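PDB 2JFR: Ser-thr phosphatase MSPP from Mycobacterium smegmatis, which probably removes phosphate groups from phosphorylated serine and threonine residues of proteins, as a metal-dependent phosphatase of the PPM (PP2C) family. Local coordinates for residues A[91-95]-A[107-113]; A[179-185]-A[227-233]; A[73-78]-A[160-166]; A[7-11]-A[206-211]. All coordinates share one frame. Where two conformers were deposited one is given. Numbering follows the deposited sequence.

Interaction 1 of 4, residues A[91-95]-A[107-113]; sequences TLTAV and VVNIGDS
An antiparallel pairing of two inner strands in one of the two beta sheets of the PP2C fold, this contact joins the arms of the hairpin made by strands 89-96 and 106-110 (axes 4.6 Å apart, 178°). Leu92–Ile110 and Ala94–Val108 are hydrogen-bonded pairs: Leu92 N to Ile110 O 2.9 Å, Ile110 N to Leu92 O 2.8 Å, Ala94 N to Val108 O 2.8 Å and Val108 N to Ala94 O 2.9 Å. Thr93–Asn109 and Val95–Val107 are non-hydrogen-bonded pairs. Past Gly111, whose phi of 102° would jam a CB against the preceding carbonyl, the chain curls back: Thr91 OG1 (p rotamer) donates to Ser113 OG (m) at 2.7 Å, Thr93 OG1 (m) to Ser113 O at 2.6 Å. Water 1 accepts from Ser113 N (3.0 Å) and donates to Thr93 OG1 (2.7 Å). The turn delivers Asp112, seen binding a third metal in another crystal structure of this protein, beside Asp186. Leu92, Ala94 and Val108 pack under helices 42-59 and 63-81, while strands 31-38 and 169-172 flank the hairpin.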
loop_
_atom_site.group_PDB
_atom_site.type_symbol
_atom_site.label_atom_id
_atom_site.label_comp_id
_atom_site.label_asym_id
_atom_site.label_seq_id
_atom_site.Cartn_x
_atom_site.Cartn_y
_atom_site.Cartn_z
ATOM N N THR A 91 3.817 4.943 5.742
ATOM C CA THR A 91 3.826 4.736 4.301
ATOM C C THR A 91 2.495 5.167 3.737
ATOM O O THR A 91 1.485 5.293 4.464
ATOM C CB THR A 91 4.113 3.300 3.929
ATOM O OG1 THR A 91 2.917 2.569 4.192
ATOM C CG2 THR A 91 5.287 2.697 4.647
ATOM N N LEU A 92 2.425 5.302 2.414
ATOM C CA LEU A 92 1.155 5.451 1.743
ATOM C C LEU A 92 1.310 4.961 0.334
ATOM O O LEU A 92 2.205 5.409 -0.389
ATOM C CB LEU A 92 0.727 6.908 1.731
ATOM C CG LEU A 92 -0.606 7.190 0.963
ATOM C CD1 LEU A 92 -1.758 6.490 1.605
ATOM C CD2 LEU A 92 -0.850 8.706 0.868
ATOM N N THR A 93 0.402 4.063 -0.093
ATOM C CA THR A 93 0.284 3.672 -1.481
ATOM C C THR A 93 -1.179 3.863 -1.860
ATOM O O THR A 93 -2.044 3.238 -1.232
ATOM C CB THR A 93 0.722 2.252 -1.726
ATOM O OG1 THR A 93 2.108 2.210 -1.420
ATOM C CG2 THR A 93 0.483 1.802 -3.149
ATOM N N ALA A 94 -1.415 4.717 -2.826
ATOM C CA ALA A 94 -2.770 5.040 -3.274
ATOM C C ALA A 94 -2.880 4.718 -4.760
ATOM O O ALA A 94 -1.977 5.029 -5.553
ATOM C CB ALA A 94 -3.062 6.513 -3.028
ATOM N N VAL A 95 -3.982 4.119 -5.113
ATOM C CA VAL A 95 -4.353 3.827 -6.492
ATOM C C VAL A 95 -5.638 4.530 -6.807
ATOM O O VAL A 95 -6.607 4.423 -6.070
ATOM C CB VAL A 95 -4.522 2.302 -6.688
ATOM C CG1 VAL A 95 -5.158 1.995 -8.027
ATOM C CG2 VAL A 95 -3.195 1.583 -6.528
ATOM N N VAL A 107 -0.842 5.097 -9.763
ATOM C CA VAL A 107 -0.342 4.817 -8.388
ATOM C C VAL A 107 0.510 5.940 -7.931
ATOM O O VAL A 107 1.347 6.498 -8.675
ATOM C CB VAL A 107 0.353 3.460 -8.296
ATOM C CG1 VAL A 107 1.554 3.317 -9.216
ATOM C CG2 VAL A 107 0.750 3.128 -6.851
ATOM N N VAL A 108 0.332 6.314 -6.653
ATOM C CA VAL A 108 1.187 7.266 -5.952
ATOM C C VAL A 108 1.660 6.546 -4.699
ATOM O O VAL A 108 0.842 6.019 -3.948
ATOM C CB VAL A 108 0.411 8.548 -5.620
ATOM C CG1 VAL A 108 1.347 9.522 -4.884
ATOM C CG2 VAL A 108 -0.188 9.180 -6.852
ATOM N N ASN A 109 2.976 6.504 -4.471
ATOM C CA ASN A 109 3.456 5.679 -3.381
ATOM C C ASN A 109 4.696 6.272 -2.739
ATOM O O ASN A 109 5.587 6.839 -3.369
ATOM C CB ASN A 109 3.715 4.249 -3.833
ATOM C CG ASN A 109 4.820 4.101 -4.947
ATOM O OD1 ASN A 109 5.889 3.576 -4.647
ATOM N ND2 ASN A 109 4.487 4.578 -6.105
ATOM N N ILE A 110 4.734 6.088 -1.422
ATOM C CA ILE A 110 5.857 6.476 -0.585
ATOM C C ILE A 110 6.006 5.430 0.492
ATOM O O ILE A 110 5.041 5.103 1.205
ATOM C CB ILE A 110 5.650 7.935 -0.089
ATOM C CG1 ILE A 110 6.942 8.434 0.568
ATOM C CG2 ILE A 110 4.401 8.119 0.730
ATOM C CD1 ILE A 110 6.937 9.889 0.881
ATOM N N GLY A 111 7.198 4.882 0.624
ATOM C CA GLY A 111 7.462 3.869 1.603
ATOM C C GLY A 111 7.494 2.491 0.962
ATOM O O GLY A 111 8.004 2.343 -0.146
ATOM N N ASP A 112 6.987 1.477 1.662
ATOM C CA ASP A 112 7.187 0.092 1.271
ATOM C C ASP A 112 5.912 -0.752 1.363
ATOM O O ASP A 112 6.012 -1.950 1.622
ATOM C CB ASP A 112 8.306 -0.567 2.091
ATOM C CG ASP A 112 7.956 -0.742 3.550
ATOM O OD1 ASP A 112 6.930 -0.196 4.009
ATOM O OD2 ASP A 112 8.769 -1.454 4.197
ATOM N N SER A 113 4.765 -0.161 1.092
ATOM C CA SER A 113 3.511 -0.923 1.019
ATOM C C SER A 113 3.185 -1.195 -0.438
ATOM O O SER A 113 2.681 -0.302 -1.116
ATOM C CB SER A 113 2.388 -0.122 1.673
ATOM O OG SER A 113 2.675 0.181 3.035
HETATM O O HOH W 1 4.286 2.609 0.122
#

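Interaction 2 of 4, residues A[179-185]-A[227-233]; sequences DRLLISS and TVVVIDL
Backbone hydrogen bonds zip strand 180-184 to strand 226-233, antiparallel at 164° with axes 4.7 Å apart. Leu181–Ile231 and Ile183–Val229 are the hydrogen-bonded pairs: Leu181 N to Ile231 O and Ile183 N to Val229 O are 2.8 Å, Ile231 N to Leu181 O and Val229 N to Ile183 O 2.9 Å. Leu233 N to Asp179 O (3.0 Å) and Ser185 N to Thr227 O (2.9 Å) extend the ladder. Ser185 OG accepts from Thr227 N (3.1 Å) and is hydrogen-bonded to Asp23; Ser185 lies beside metal-binding Asp186. The one salt bridge between the segments joins Arg180 (chi1 t, chi2 t, chi3 m) to Asp232, NE to OD1 2.8 Å and NH2 to OD2 3.1 Å; Arg180 NH1 binds the carbonyls of Ala201 and Ser203. Leu182 CD1 meets Val228 CB and Val230 CG2, each at 3.8 Å, on the face covered by helix 206-219; Leu181, Ile183, Val229 and Ile231 form the other, the last three meeting strand 31-38 of the second sheet. Such sheet-on-sheet packing typifies the PP2C sandwich.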
loop_
_atom_site.group_PDB
_atom_site.type_symbol
_atom_site.label_atom_id
_atom_site.label_comp_id
_atom_site.label_asym_id
_atom_site.label_seq_id
_atom_site.Cartn_x
_atom_site.Cartn_y
_atom_site.Cartn_z
ATOM N N ASP A 179 -7.433 -8.179 -15.037
ATOM C CA ASP A 179 -6.366 -8.067 -14.055
ATOM C C ASP A 179 -6.942 -7.874 -12.673
ATOM O O ASP A 179 -8.060 -7.382 -12.481
ATOM C CB ASP A 179 -5.447 -6.919 -14.397
ATOM C CG ASP A 179 -4.614 -7.054 -15.618
ATOM O OD1 ASP A 179 -4.391 -8.186 -16.071
ATOM O OD2 ASP A 179 -4.150 -6.021 -16.093
ATOM N N ARG A 180 -6.144 -8.209 -11.678
ATOM C CA ARG A 180 -6.396 -7.924 -10.308
ATOM C C ARG A 180 -5.247 -7.066 -9.784
ATOM O O ARG A 180 -4.089 -7.371 -10.067
ATOM C CB ARG A 180 -6.550 -9.197 -9.485
ATOM C CG ARG A 180 -6.607 -9.001 -7.998
ATOM C CD ARG A 180 -6.896 -10.307 -7.281
ATOM N NE ARG A 180 -8.323 -10.617 -7.415
ATOM C CZ ARG A 180 -8.873 -11.715 -6.949
ATOM N NH1 ARG A 180 -8.136 -12.630 -6.336
ATOM N NH2 ARG A 180 -10.162 -11.897 -7.114
ATOM N N LEU A 181 -5.573 -6.019 -9.032
ATOM C CA LEU A 181 -4.558 -5.241 -8.343
ATOM C C LEU A 181 -4.633 -5.572 -6.861
ATOM O O LEU A 181 -5.711 -5.782 -6.317
ATOM C CB LEU A 181 -4.785 -3.746 -8.552
ATOM C CG LEU A 181 -4.783 -3.285 -9.982
ATOM C CD1 LEU A 181 -5.019 -1.788 -10.040
ATOM C CD2 LEU A 181 -3.468 -3.623 -10.697
ATOM N N LEU A 182 -3.479 -5.585 -6.224
ATOM C CA LEU A 182 -3.352 -5.794 -4.788
ATOM C C LEU A 182 -2.486 -4.730 -4.230
ATOM O O LEU A 182 -1.332 -4.578 -4.674
ATOM C CB LEU A 182 -2.750 -7.176 -4.516
ATOM C CG LEU A 182 -2.298 -7.437 -3.030
ATOM C CD1 LEU A 182 -3.460 -7.452 -2.102
ATOM C CD2 LEU A 182 -1.539 -8.775 -2.946
ATOM N N ILE A 183 -2.965 -4.009 -3.229
ATOM C CA ILE A 183 -2.137 -3.127 -2.436
ATOM C C ILE A 183 -1.943 -3.823 -1.088
ATOM O O ILE A 183 -2.932 -4.275 -0.499
ATOM C CB ILE A 183 -2.726 -1.743 -2.214
ATOM C CG1 ILE A 183 -3.284 -1.121 -3.493
ATOM C CG2 ILE A 183 -1.687 -0.849 -1.581
ATOM C CD1 ILE A 183 -4.059 0.153 -3.239
ATOM N N SER A 184 -0.732 -3.908 -0.574
ATOM C CA SER A 184 -0.511 -4.547 0.703
ATOM C C SER A 184 0.470 -3.751 1.529
ATOM O O SER A 184 1.389 -3.145 1.012
ATOM C CB SER A 184 0.024 -5.929 0.466
ATOM O OG SER A 184 0.120 -6.672 1.664
ATOM N N SER A 185 0.313 -3.841 2.856
ATOM C CA SER A 185 1.423 -3.481 3.714
ATOM C C SER A 185 2.498 -4.563 3.600
ATOM O O SER A 185 2.279 -5.681 3.136
ATOM C CB SER A 185 1.007 -3.231 5.140
ATOM O OG SER A 185 0.496 -4.422 5.723
ATOM N N THR A 227 -2.240 -5.794 5.933
ATOM C CA THR A 227 -3.427 -5.146 5.370
ATOM C C THR A 227 -3.364 -5.271 3.880
ATOM O O THR A 227 -2.324 -5.018 3.280
ATOM C CB THR A 227 -3.463 -3.691 5.825
ATOM O OG1 THR A 227 -3.473 -3.678 7.247
ATOM C CG2 THR A 227 -4.692 -2.941 5.318
ATOM N N VAL A 228 -4.482 -5.632 3.275
ATOM C CA VAL A 228 -4.577 -5.887 1.851
ATOM C C VAL A 228 -5.843 -5.250 1.288
ATOM O O VAL A 228 -6.912 -5.259 1.906
ATOM C CB VAL A 228 -4.516 -7.389 1.557
ATOM C CG1 VAL A 228 -3.160 -7.957 1.871
ATOM C CG2 VAL A 228 -5.614 -8.172 2.279
ATOM N N VAL A 229 -5.700 -4.735 0.067
ATOM C CA VAL A 229 -6.806 -4.200 -0.715
ATOM C C VAL A 229 -6.697 -4.849 -2.089
ATOM O O VAL A 229 -5.659 -4.752 -2.753
ATOM C CB VAL A 229 -6.723 -2.691 -0.837
ATOM C CG1 VAL A 229 -7.858 -2.160 -1.719
ATOM C CG2 VAL A 229 -6.748 -2.033 0.532
ATOM N N VAL A 230 -7.781 -5.528 -2.512
ATOM C CA VAL A 230 -7.848 -6.211 -3.794
ATOM C C VAL A 230 -8.845 -5.511 -4.652
ATOM O O VAL A 230 -9.971 -5.222 -4.202
ATOM C CB VAL A 230 -8.192 -7.705 -3.571
ATOM C CG1 VAL A 230 -8.623 -8.393 -4.848
ATOM C CG2 VAL A 230 -7.021 -8.430 -3.003
ATOM N N ILE A 231 -8.498 -5.275 -5.913
ATOM C CA ILE A 231 -9.368 -4.598 -6.887
ATOM C C ILE A 231 -9.405 -5.463 -8.140
ATOM O O ILE A 231 -8.356 -5.740 -8.737
ATOM C CB ILE A 231 -8.823 -3.203 -7.241
ATOM C CG1 ILE A 231 -8.494 -2.341 -6.005
ATOM C CG2 ILE A 231 -9.805 -2.494 -8.134
ATOM C CD1 ILE A 231 -7.335 -1.463 -6.197
ATOM N N ASP A 232 -10.602 -5.886 -8.553
ATOM C CA ASP A 232 -10.816 -6.659 -9.763
ATOM C C ASP A 232 -11.235 -5.727 -10.892
ATOM O O ASP A 232 -12.217 -5.013 -10.725
ATOM C CB ASP A 232 -11.859 -7.751 -9.544
ATOM C CG ASP A 232 -11.242 -8.986 -8.932
ATOM O OD1 ASP A 232 -10.064 -9.291 -9.154
ATOM O OD2 ASP A 232 -12.017 -9.657 -8.217
ATOM N N LEU A 233 -10.527 -5.769 -12.013
ATOM C CA LEU A 233 -10.745 -4.847 -13.105
ATOM C C LEU A 233 -11.566 -5.517 -14.235
ATOM O O LEU A 233 -11.407 -6.718 -14.507
ATOM C CB LEU A 233 -9.425 -4.367 -13.679
ATOM C CG LEU A 233 -8.522 -3.660 -12.683
ATOM C CD1 LEU A 233 -7.193 -3.291 -13.310
ATOM C CD2 LEU A 233 -9.214 -2.469 -12.039
#

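Interaction 3 of 4, residues A[73-78]-A[160-166]; sequences ANLRVF and LGIGPHI
Asn74 (chi1 t, chi2 67°) reaches from helix 63-81 into the concave side of loop 160-166 and bonds its backbone. OD1 of Asn74 accepts from Gly161 N at 2.8 Å, and ND2 of Asn74 donates to Gly163 O at 2.9 Å. Two waters widen the network: water 2 lies 2.8 Å from Asn74 OD1 and 3.0 Å from Ile162 N, while water 3 accepts from Asn74 ND2 at 2.9 Å. One turn on, Phe78 (chi1 t) offers a ring face to the loop in CH-pi contacts, with Gly163 CA 3.7 Å and Pro164 CD 4.2 Å from its centroid. Gly161 (phi 92°, psi 5°) lets the loop bend against the helix; a CB there would strike Val77 CG1. Inward, Val77 CG2 meets Leu160 CD2 at 3.9 Å and Ala73 CB meets Leu160 CD1 at 4.2 Å; Leu160 and Val77 also touch helix 42-59. An asparagine side chain thus hydrogen-bonds the backbone of an irregular loop, holding it to the helical layer outside one sheet of the PP2C sandwich.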
loop_
_atom_site.group_PDB
_atom_site.type_symbol
_atom_site.label_atom_id
_atom_site.label_comp_id
_atom_site.label_asym_id
_atom_site.label_seq_id
_atom_site.Cartn_x
_atom_site.Cartn_y
_atom_site.Cartn_z
ATOM N N ALA A 73 -1.941 15.370 3.064
ATOM C CA ALA A 73 -1.842 14.317 4.061
ATOM C C ALA A 73 -0.488 14.393 4.775
ATOM O O ALA A 73 -0.403 14.304 5.995
ATOM C CB ALA A 73 -2.053 12.944 3.444
ATOM N N ASN A 74 0.586 14.561 3.986
ATOM C CA ASN A 74 1.913 14.716 4.580
ATOM C C ASN A 74 1.947 15.881 5.567
ATOM O O ASN A 74 2.447 15.738 6.674
ATOM C CB ASN A 74 2.937 14.915 3.461
ATOM C CG ASN A 74 4.300 15.071 4.040
ATOM O OD1 ASN A 74 4.839 14.137 4.612
ATOM N ND2 ASN A 74 4.856 16.276 3.933
ATOM N N LEU A 75 1.466 17.019 5.121
ATOM C CA LEU A 75 1.565 18.216 5.952
ATOM C C LEU A 75 0.729 18.040 7.216
ATOM O O LEU A 75 1.173 18.439 8.289
ATOM C CB LEU A 75 1.155 19.446 5.151
ATOM C CG LEU A 75 1.348 20.762 5.906
ATOM C CD1 LEU A 75 2.820 20.974 6.226
ATOM C CD2 LEU A 75 0.804 21.900 5.063
ATOM N N ARG A 76 -0.444 17.494 7.101
ATOM C CA ARG A 76 -1.311 17.356 8.274
ATOM C C ARG A 76 -0.715 16.404 9.269
ATOM O O ARG A 76 -0.698 16.694 10.465
ATOM C CB ARG A 76 -2.732 16.914 7.875
ATOM C CG ARG A 76 -3.713 17.005 8.998
ATOM C CD ARG A 76 -4.008 18.460 9.394
ATOM N NE ARG A 76 -4.291 18.700 10.797
ATOM C CZ ARG A 76 -3.713 19.547 11.644
ATOM N NH1 ARG A 76 -2.711 20.349 11.307
ATOM N NH2 ARG A 76 -4.161 19.602 12.896
ATOM N N VAL A 77 -0.178 15.260 8.826
ATOM C CA VAL A 77 0.482 14.348 9.748
ATOM C C VAL A 77 1.676 14.990 10.394
ATOM O O VAL A 77 1.891 14.858 11.593
ATOM C CB VAL A 77 0.797 13.027 9.072
ATOM C CG1 VAL A 77 1.569 12.115 10.027
ATOM C CG2 VAL A 77 -0.468 12.310 8.584
ATOM N N PHE A 78 2.478 15.690 9.592
ATOM C CA PHE A 78 3.676 16.343 10.165
ATOM C C PHE A 78 3.287 17.450 11.157
ATOM O O PHE A 78 3.952 17.551 12.227
ATOM C CB PHE A 78 4.535 16.899 9.048
ATOM C CG PHE A 78 5.757 17.600 9.581
ATOM C CD1 PHE A 78 6.710 16.908 10.321
ATOM C CD2 PHE A 78 5.955 18.919 9.332
ATOM C CE1 PHE A 78 7.821 17.544 10.838
ATOM C CE2 PHE A 78 7.067 19.603 9.826
ATOM C CZ PHE A 78 8.009 18.864 10.563
ATOM N N LEU A 160 5.738 9.432 4.845
ATOM C CA LEU A 160 4.811 10.512 4.981
ATOM C C LEU A 160 4.677 10.917 6.425
ATOM O O LEU A 160 4.611 10.107 7.339
ATOM C CB LEU A 160 3.496 10.059 4.340
ATOM C CG LEU A 160 2.403 11.099 4.210
ATOM C CD1 LEU A 160 1.530 10.869 3.005
ATOM C CD2 LEU A 160 1.558 11.153 5.492
ATOM N N GLY A 161 4.622 12.242 6.623
ATOM C CA GLY A 161 4.362 12.797 7.905
ATOM C C GLY A 161 5.557 13.122 8.767
ATOM O O GLY A 161 5.380 13.558 9.901
ATOM N N ILE A 162 6.794 12.968 8.221
ATOM C CA ILE A 162 8.031 13.164 8.999
ATOM C C ILE A 162 8.670 14.486 8.715
ATOM O O ILE A 162 9.636 14.850 9.450
ATOM C CB ILE A 162 9.014 11.987 8.823
ATOM C CG1 ILE A 162 9.623 11.921 7.418
ATOM C CG2 ILE A 162 8.364 10.691 9.247
ATOM C CD1 ILE A 162 10.806 11.022 7.322
ATOM N N GLY A 163 8.237 15.204 7.732
ATOM C CA GLY A 163 8.800 16.528 7.429
ATOM C C GLY A 163 7.855 17.177 6.450
ATOM O O GLY A 163 6.904 16.567 5.981
ATOM N N PRO A 164 8.066 18.435 6.185
ATOM C CA PRO A 164 7.135 19.230 5.402
ATOM C C PRO A 164 7.159 18.933 3.909
ATOM O O PRO A 164 6.202 19.351 3.208
ATOM C CB PRO A 164 7.507 20.689 5.688
ATOM C CG PRO A 164 8.955 20.554 5.923
ATOM C CD PRO A 164 9.161 19.300 6.750
ATOM N N HIS A 165 8.147 18.262 3.402
ATOM C CA HIS A 165 8.175 17.936 1.994
ATOM C C HIS A 165 8.377 16.443 1.758
ATOM O O HIS A 165 9.145 15.710 2.397
ATOM C CB HIS A 165 9.329 18.728 1.388
ATOM C CG HIS A 165 9.162 20.197 1.605
ATOM N ND1 HIS A 165 9.859 20.892 2.537
ATOM C CD2 HIS A 165 8.356 21.104 0.999
ATOM C CE1 HIS A 165 9.529 22.168 2.536
ATOM N NE2 HIS A 165 8.622 22.304 1.593
ATOM N N ILE A 166 7.603 16.018 0.731
ATOM C CA ILE A 166 7.777 14.647 0.269
ATOM C C ILE A 166 7.689 14.634 -1.245
ATOM O O ILE A 166 7.046 15.489 -1.895
ATOM C CB ILE A 166 6.732 13.600 0.704
ATOM C CG1 ILE A 166 5.318 14.124 0.460
ATOM C CG2 ILE A 166 6.899 13.272 2.151
ATOM C CD1 ILE A 166 4.265 13.081 0.585
HETATM O O HOH W 2 7.368 13.280 5.341
HETATM O O HOH W 3 3.634 18.103 2.072
#

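Interaction 4 of 4, residues A[7-11]-A[206-211]; sequences SAATA and PQVAVR
Ser7 opens the contact where edge strand 5-13 begins to lie over the first turns of helix 206-219: its OG (chi1 p) sits 3.3 Å from Pro206 CG. The strand is well extended, with phi from -167° to -137° and psi from 151° to 170°, so CA-to-CB bonds of Ser7, Ala9 and Ala11 point toward the helix while those of Ala8 and Thr10 point away, the latter side chain touching strand 23-28 of the second sheet. The two segments run nearly alongside, 22° between their N-to-C directions and 7.2 Å between axes. Ala9 is covered most fully on the strand side. Ala9 CB lies 3.5 Å from Pro206 O, 4.1 Å from Pro206 CB, 3.9 Å from Gln207 CA and 3.8 Å from Val210 CG2. Thr10 adds only backbone, its O 3.6 Å from Val210 CG2. Ala11 CB then packs 3.7 Å from Val210 CB and 3.6 Å from Val210 O. Val210 (m rotamer), one turn after Pro206, thus spans Ala9 and Ala11, and also touches Val228 and Val230 on the neighbouring strand 226-233. Pro206 is the first residue of the helix, and its O accepts from Val210 N at 3.0 Å. No hydrogen bond crosses between the segments: with small alanine methyls set against proline and valine, the contact between these two segments is van der Waals packing.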
loop_
_atom_site.group_PDB
_atom_site.type_symbol
_atom_site.label_atom_id
_atom_site.label_comp_id
_atom_site.label_asym_id
_atom_site.label_seq_id
_atom_site.Cartn_x
_atom_site.Cartn_y
_atom_site.Cartn_z
ATOM N N SER A 7 -15.151 -5.198 -8.604
ATOM C CA SER A 7 -15.384 -5.192 -7.186
ATOM C C SER A 7 -14.015 -5.050 -6.504
ATOM O O SER A 7 -12.965 -5.048 -7.128
ATOM C CB SER A 7 -16.101 -6.423 -6.705
ATOM O OG SER A 7 -15.202 -7.505 -6.631
ATOM N N ALA A 8 -14.113 -4.824 -5.232
ATOM C CA ALA A 8 -12.940 -4.610 -4.404
ATOM C C ALA A 8 -13.210 -5.146 -3.030
ATOM O O ALA A 8 -14.369 -5.303 -2.608
ATOM C CB ALA A 8 -12.562 -3.156 -4.328
ATOM N N ALA A 9 -12.175 -5.465 -2.295
ATOM C CA ALA A 9 -12.284 -5.974 -0.941
ATOM C C ALA A 9 -11.062 -5.530 -0.148
ATOM O O ALA A 9 -10.005 -5.315 -0.719
ATOM C CB ALA A 9 -12.399 -7.499 -0.904
ATOM N N THR A 10 -11.233 -5.495 1.166
ATOM C CA THR A 10 -10.108 -5.157 2.040
ATOM C C THR A 10 -10.105 -6.094 3.238
ATOM O O THR A 10 -11.154 -6.594 3.670
ATOM C CB THR A 10 -10.153 -3.741 2.553
ATOM O OG1 THR A 10 -11.155 -3.541 3.551
ATOM C CG2 THR A 10 -10.428 -2.723 1.432
ATOM N N ALA A 11 -8.931 -6.258 3.824
ATOM C CA ALA A 11 -8.813 -6.954 5.112
ATOM C C ALA A 11 -7.595 -6.386 5.827
ATOM O O ALA A 11 -6.608 -5.997 5.203
ATOM C CB ALA A 11 -8.674 -8.451 4.981
ATOM N N PRO A 206 -12.784 -11.928 -4.530
ATOM C CA PRO A 206 -11.870 -10.990 -3.806
ATOM C C PRO A 206 -12.099 -10.936 -2.314
ATOM O O PRO A 206 -11.143 -10.696 -1.565
ATOM C CB PRO A 206 -12.180 -9.644 -4.423
ATOM C CG PRO A 206 -13.444 -9.851 -5.143
ATOM C CD PRO A 206 -13.627 -11.250 -5.545
ATOM N N GLN A 207 -13.330 -11.141 -1.814
ATOM C CA GLN A 207 -13.489 -11.156 -0.359
ATOM C C GLN A 207 -12.874 -12.387 0.270
ATOM O O GLN A 207 -12.402 -12.312 1.383
ATOM C CB GLN A 207 -14.997 -11.076 -0.020
ATOM C CG GLN A 207 -15.621 -9.759 -0.491
ATOM C CD GLN A 207 -17.114 -9.737 -0.262
ATOM O OE1 GLN A 207 -17.622 -9.109 0.680
ATOM N NE2 GLN A 207 -17.864 -10.422 -1.137
ATOM N N VAL A 208 -12.829 -13.515 -0.443
ATOM C CA VAL A 208 -12.080 -14.663 0.006
ATOM C C VAL A 208 -10.576 -14.385 -0.079
ATOM O O VAL A 208 -9.816 -14.721 0.819
ATOM C CB VAL A 208 -12.487 -15.905 -0.801
ATOM C CG1 VAL A 208 -11.573 -17.068 -0.450
ATOM C CG2 VAL A 208 -13.947 -16.225 -0.450
ATOM N N ALA A 209 -10.138 -13.789 -1.184
ATOM C CA ALA A 209 -8.731 -13.486 -1.368
ATOM C C ALA A 209 -8.184 -12.690 -0.199
ATOM O O ALA A 209 -7.122 -13.016 0.328
ATOM C CB ALA A 209 -8.432 -12.730 -2.675
ATOM N N VAL A 210 -8.853 -11.630 0.210
ATOM C CA VAL A 210 -8.297 -10.790 1.270
ATOM C C VAL A 210 -8.243 -11.546 2.582
ATOM O O VAL A 210 -7.266 -11.391 3.344
ATOM C CB VAL A 210 -8.980 -9.439 1.411
ATOM C CG1 VAL A 210 -8.761 -8.566 0.180
ATOM C CG2 VAL A 210 -10.485 -9.537 1.727
ATOM N N ARG A 211 -9.256 -12.348 2.872
ATOM C CA ARG A 211 -9.218 -13.134 4.116
ATOM C C ARG A 211 -8.107 -14.159 4.057
ATOM O O ARG A 211 -7.387 -14.350 5.043
ATOM C CB ARG A 211 -10.570 -13.775 4.315
ATOM C CG ARG A 211 -11.611 -12.788 4.799
ATOM C CD ARG A 211 -12.975 -13.451 4.880
ATOM N NE ARG A 211 -14.032 -12.477 4.937
ATOM C CZ ARG A 211 -15.197 -12.556 4.309
ATOM N NH1 ARG A 211 -15.559 -13.556 3.511
ATOM N NH2 ARG A 211 -16.003 -11.538 4.532
#

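How the interactions relate
The four contacts cross the layers of the PP2C sandwich. Interaction 3, in the outer helical layer, touches interaction 1 through Ile110–Ile166 and Leu92–Leu160, centres about 14 Å apart. Interactions 1 and 2 lie in different sheets, centres about 13 Å apart, meeting where Thr93 and Val95 pack on Ile183. Interaction 4 joins the edge strand of the latter sheet to the helix covering its outer face, its centre about 8 Å from that of interaction 2; strand 5-13 pairs with strand 226-233, tying N-terminal to C-terminal strand. The centres of interactions 3 and 4 are about 30 Å apart. Along the chain, 1 nests within 3 and 3 within 4, while 2 and 4 cross. The metal-binding residues lie near one end of interactions 1 and 2.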